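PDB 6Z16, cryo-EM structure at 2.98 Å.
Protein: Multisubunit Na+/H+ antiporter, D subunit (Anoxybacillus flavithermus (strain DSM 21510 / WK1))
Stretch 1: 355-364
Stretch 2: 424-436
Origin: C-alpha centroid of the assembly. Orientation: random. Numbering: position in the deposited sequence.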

# COMPACT_ATOMS: atom_id res chain seq x y z
N ASP D 355 42.30 65.47 -18.08
CA ASP D 355 43.30 66.40 -17.58
C ASP D 355 42.87 67.82 -17.93
O ASP D 355 42.67 68.14 -19.11
CB ASP D 355 44.66 66.09 -18.20
CG ASP D 355 45.80 66.79 -17.49
OD1 ASP D 355 45.56 67.48 -16.48
OD2 ASP D 355 46.95 66.66 -17.96
N ILE D 356 42.75 68.67 -16.91
CA ILE D 356 42.38 70.07 -17.06
C ILE D 356 43.37 70.82 -17.95
O ILE D 356 42.98 71.66 -18.78
CB ILE D 356 42.25 70.70 -15.66
CG1 ILE D 356 41.00 70.19 -14.95
CG2 ILE D 356 42.24 72.19 -15.69
CD1 ILE D 356 39.74 70.62 -15.63
N ARG D 357 44.65 70.49 -17.84
CA ARG D 357 45.71 71.15 -18.60
C ARG D 357 45.72 70.79 -20.08
O ARG D 357 46.52 71.36 -20.82
CB ARG D 357 47.08 70.80 -18.02
CG ARG D 357 47.36 71.38 -16.65
CD ARG D 357 48.80 71.10 -16.24
NE ARG D 357 49.05 69.67 -16.10
CZ ARG D 357 48.90 68.99 -14.98
NH1 ARG D 357 48.49 69.61 -13.88
NH2 ARG D 357 49.15 67.69 -14.94
N SER D 358 44.88 69.87 -20.54
CA SER D 358 44.97 69.38 -21.91
C SER D 358 44.07 70.12 -22.88
O SER D 358 44.35 70.11 -24.08
CB SER D 358 44.62 67.89 -21.96
OG SER D 358 45.56 67.13 -21.24
N PHE D 359 43.00 70.76 -22.41
CA PHE D 359 41.99 71.32 -23.29
C PHE D 359 41.55 72.68 -22.78
O PHE D 359 41.59 72.96 -21.58
CB PHE D 359 40.78 70.38 -23.40
CG PHE D 359 40.04 70.16 -22.11
CD1 PHE D 359 40.43 69.17 -21.23
CD2 PHE D 359 38.91 70.89 -21.80
CE1 PHE D 359 39.75 68.95 -20.06
CE2 PHE D 359 38.23 70.68 -20.62
CZ PHE D 359 38.64 69.70 -19.76
N SER D 360 41.11 73.52 -23.72
CA SER D 360 40.58 74.83 -23.39
C SER D 360 39.68 75.30 -24.52
O SER D 360 39.83 74.88 -25.67
CB SER D 360 41.70 75.85 -23.14
OG SER D 360 42.47 76.05 -24.31
N GLY D 361 38.74 76.18 -24.18
CA GLY D 361 37.92 76.82 -25.19
C GLY D 361 36.62 76.12 -25.50
O GLY D 361 36.31 75.89 -26.67
N LEU D 362 35.83 75.80 -24.48
CA LEU D 362 34.58 75.09 -24.68
C LEU D 362 33.36 76.00 -24.73
O LEU D 362 32.31 75.56 -25.20
CB LEU D 362 34.37 74.06 -23.56
CG LEU D 362 35.26 72.83 -23.36
CD1 LEU D 362 34.88 72.17 -22.06
CD2 LEU D 362 35.12 71.85 -24.49
N ILE D 363 33.47 77.24 -24.26
CA ILE D 363 32.39 78.22 -24.37
C ILE D 363 32.11 78.56 -25.83
O ILE D 363 30.95 78.72 -26.23
CB ILE D 363 32.71 79.46 -23.52
CG1 ILE D 363 32.56 79.14 -22.04
CG2 ILE D 363 31.85 80.66 -23.86
CD1 ILE D 363 31.15 78.81 -21.67
N THR D 364 33.15 78.60 -26.66
CA THR D 364 32.97 78.92 -28.07
C THR D 364 32.25 77.83 -28.85
O THR D 364 31.86 78.08 -30.00
CB THR D 364 34.32 79.19 -28.74
OG1 THR D 364 35.09 77.98 -28.77
CG2 THR D 364 35.09 80.22 -27.96
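Stretch 2, residues 424-436: KIFMNGFWGEKKG

A helix that runs out of regular turns leaves carbonyl groups without their usual partners, and a neighbouring loop can supply the missing donors. The contact between residues 424-436 and 355-364 of this antiporter subunit illustrates the principle. Stretch 2 enters as a helix, already under way at Lys 424, and continues as an irregular segment that curls round Ser 360 and Gly 361, its last residues, Lys 434 to Gly 436, running roughly antiparallel to Phe 359-Gly 361, so that Gly 429 and Gly 436 both come close to stretch 1, the latter with its CA 3.8 Å from Phe 359 CA.

Backbone hydrogen bonding gathers where the helix gives way to loop. The O of Phe 430 accepts from Leu 362 N at 2.9 Å and, weakly, from Ile 363 N at 3.3 Å, while Gly 361 N makes weak bonds to Gly 429 O (3.1 Å) and Trp 431 O (3.3 Å). Further along, Lys 435 N bonds weakly to Ser 360 O at 3.5 Å. CA-H...O contacts supplement these: Ser 360 CA lies 3.3 Å from Gly 429 O, and Lys 434 CA 3.4 Å from Ser 360 O.

Among polar side chains, Ser 360 is the hub. Ser 360 OG donates to Glu 433 O across a very short 2.4 Å and accepts from Lys 435 NZ at 3.1 Å, so one hydroxyl joins a backbone carbonyl to a lysine.

Apolar packing completes the fit. Ile 356 CD1 meets Ile 425 CG2 at 4.0 Å; Leu 362 places CD1 over a face of the Phe 430 ring, 4.0 Å from its centroid; Ile 363 CG1 rests 3.7 Å from Phe 430 CB.

Glycine permits the close approach. At Gly 361 a CB would clash with Glu 433 O and Lys 434 N, and at Gly 436 with Phe 359 CB and Ser 358 O.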

# COMPACT_ATOMS: atom_id res chain seq x y z
N LYS D 424 38.37 76.61 -10.90
CA LYS D 424 39.57 76.22 -11.63
C LYS D 424 39.21 75.35 -12.82
O LYS D 424 39.75 75.54 -13.92
CB LYS D 424 40.52 75.49 -10.70
CG LYS D 424 41.75 74.91 -11.35
CD LYS D 424 42.66 74.31 -10.30
CE LYS D 424 42.03 73.07 -9.70
NZ LYS D 424 42.94 72.42 -8.73
N ILE D 425 38.27 74.41 -12.62
CA ILE D 425 37.75 73.62 -13.74
C ILE D 425 37.12 74.52 -14.80
O ILE D 425 37.42 74.40 -16.00
CB ILE D 425 36.73 72.57 -13.27
CG1 ILE D 425 37.36 71.55 -12.33
CG2 ILE D 425 36.15 71.82 -14.46
CD1 ILE D 425 36.34 70.65 -11.69
N PHE D 426 36.27 75.46 -14.37
CA PHE D 426 35.57 76.33 -15.32
C PHE D 426 36.51 77.27 -16.07
O PHE D 426 36.38 77.43 -17.29
CB PHE D 426 34.50 77.15 -14.59
CG PHE D 426 33.79 78.13 -15.48
CD1 PHE D 426 32.87 77.70 -16.42
CD2 PHE D 426 34.04 79.49 -15.38
CE1 PHE D 426 32.23 78.60 -17.25
CE2 PHE D 426 33.39 80.39 -16.20
CZ PHE D 426 32.48 79.94 -17.13
N MET D 427 37.45 77.89 -15.38
CA MET D 427 38.30 78.89 -16.01
C MET D 427 39.38 78.27 -16.87
O MET D 427 39.77 78.87 -17.88
CB MET D 427 38.94 79.79 -14.96
CG MET D 427 37.96 80.69 -14.27
SD MET D 427 38.79 81.72 -13.07
CE MET D 427 39.68 82.80 -14.18
N ASN D 428 39.91 77.10 -16.51
CA ASN D 428 40.92 76.52 -17.37
C ASN D 428 40.32 75.66 -18.48
O ASN D 428 40.93 75.53 -19.54
CB ASN D 428 41.90 75.69 -16.55
CG ASN D 428 42.67 76.52 -15.56
OD1 ASN D 428 42.52 76.36 -14.35
ND2 ASN D 428 43.51 77.41 -16.06
N GLY D 429 39.14 75.09 -18.26
CA GLY D 429 38.52 74.26 -19.26
C GLY D 429 37.69 75.01 -20.28
O GLY D 429 37.88 74.83 -21.48
N PHE D 430 36.78 75.86 -19.81
CA PHE D 430 35.84 76.49 -20.71
C PHE D 430 36.41 77.75 -21.37
O PHE D 430 36.26 77.94 -22.58
CB PHE D 430 34.54 76.80 -19.96
CG PHE D 430 33.75 75.57 -19.60
CD1 PHE D 430 32.91 74.97 -20.52
CD2 PHE D 430 33.86 75.00 -18.35
CE1 PHE D 430 32.20 73.84 -20.21
CE2 PHE D 430 33.14 73.87 -18.02
CZ PHE D 430 32.31 73.29 -18.95
N TRP D 431 37.09 78.60 -20.61
CA TRP D 431 37.71 79.78 -21.19
C TRP D 431 39.02 79.42 -21.88
O TRP D 431 39.50 78.29 -21.82
CB TRP D 431 37.93 80.85 -20.13
CG TRP D 431 36.69 81.58 -19.73
CD1 TRP D 431 35.49 81.55 -20.37
CD2 TRP D 431 36.53 82.45 -18.61
NE1 TRP D 431 34.59 82.35 -19.72
CE2 TRP D 431 35.20 82.91 -18.63
CE3 TRP D 431 37.37 82.87 -17.58
CZ2 TRP D 431 34.70 83.78 -17.67
CZ3 TRP D 431 36.87 83.74 -16.63
CH2 TRP D 431 35.55 84.18 -16.68
N GLY D 432 39.61 80.41 -22.54
CA GLY D 432 40.84 80.21 -23.29
C GLY D 432 40.57 80.00 -24.77
O GLY D 432 39.43 80.02 -25.24
N GLU D 433 41.65 79.78 -25.51
CA GLU D 433 41.51 79.48 -26.92
C GLU D 433 41.32 77.97 -27.12
O GLU D 433 41.54 77.17 -26.22
CB GLU D 433 42.72 79.96 -27.72
CG GLU D 433 43.98 79.16 -27.46
CD GLU D 433 45.14 79.60 -28.33
OE1 GLU D 433 44.96 80.54 -29.14
OE2 GLU D 433 46.23 79.00 -28.22
N LYS D 434 40.93 77.60 -28.33
CA LYS D 434 40.57 76.23 -28.67
C LYS D 434 41.83 75.44 -29.02
O LYS D 434 42.47 75.71 -30.04
CB LYS D 434 39.59 76.22 -29.84
CG LYS D 434 39.22 74.83 -30.33
CD LYS D 434 38.22 74.91 -31.45
CE LYS D 434 37.95 73.54 -32.03
NZ LYS D 434 37.28 72.66 -31.05
N LYS D 435 42.17 74.44 -28.20
CA LYS D 435 43.25 73.53 -28.59
C LYS D 435 42.99 72.06 -28.34
O LYS D 435 43.61 71.23 -29.01
CB LYS D 435 44.56 73.91 -27.88
CG LYS D 435 44.58 73.63 -26.39
CD LYS D 435 45.91 73.98 -25.76
CE LYS D 435 45.93 73.59 -24.30
NZ LYS D 435 44.96 74.39 -23.50
N GLY D 436 42.10 71.67 -27.42
CA GLY D 436 42.17 70.32 -26.90
C GLY D 436 41.27 69.28 -27.52
O GLY D 436 41.59 68.09 -27.48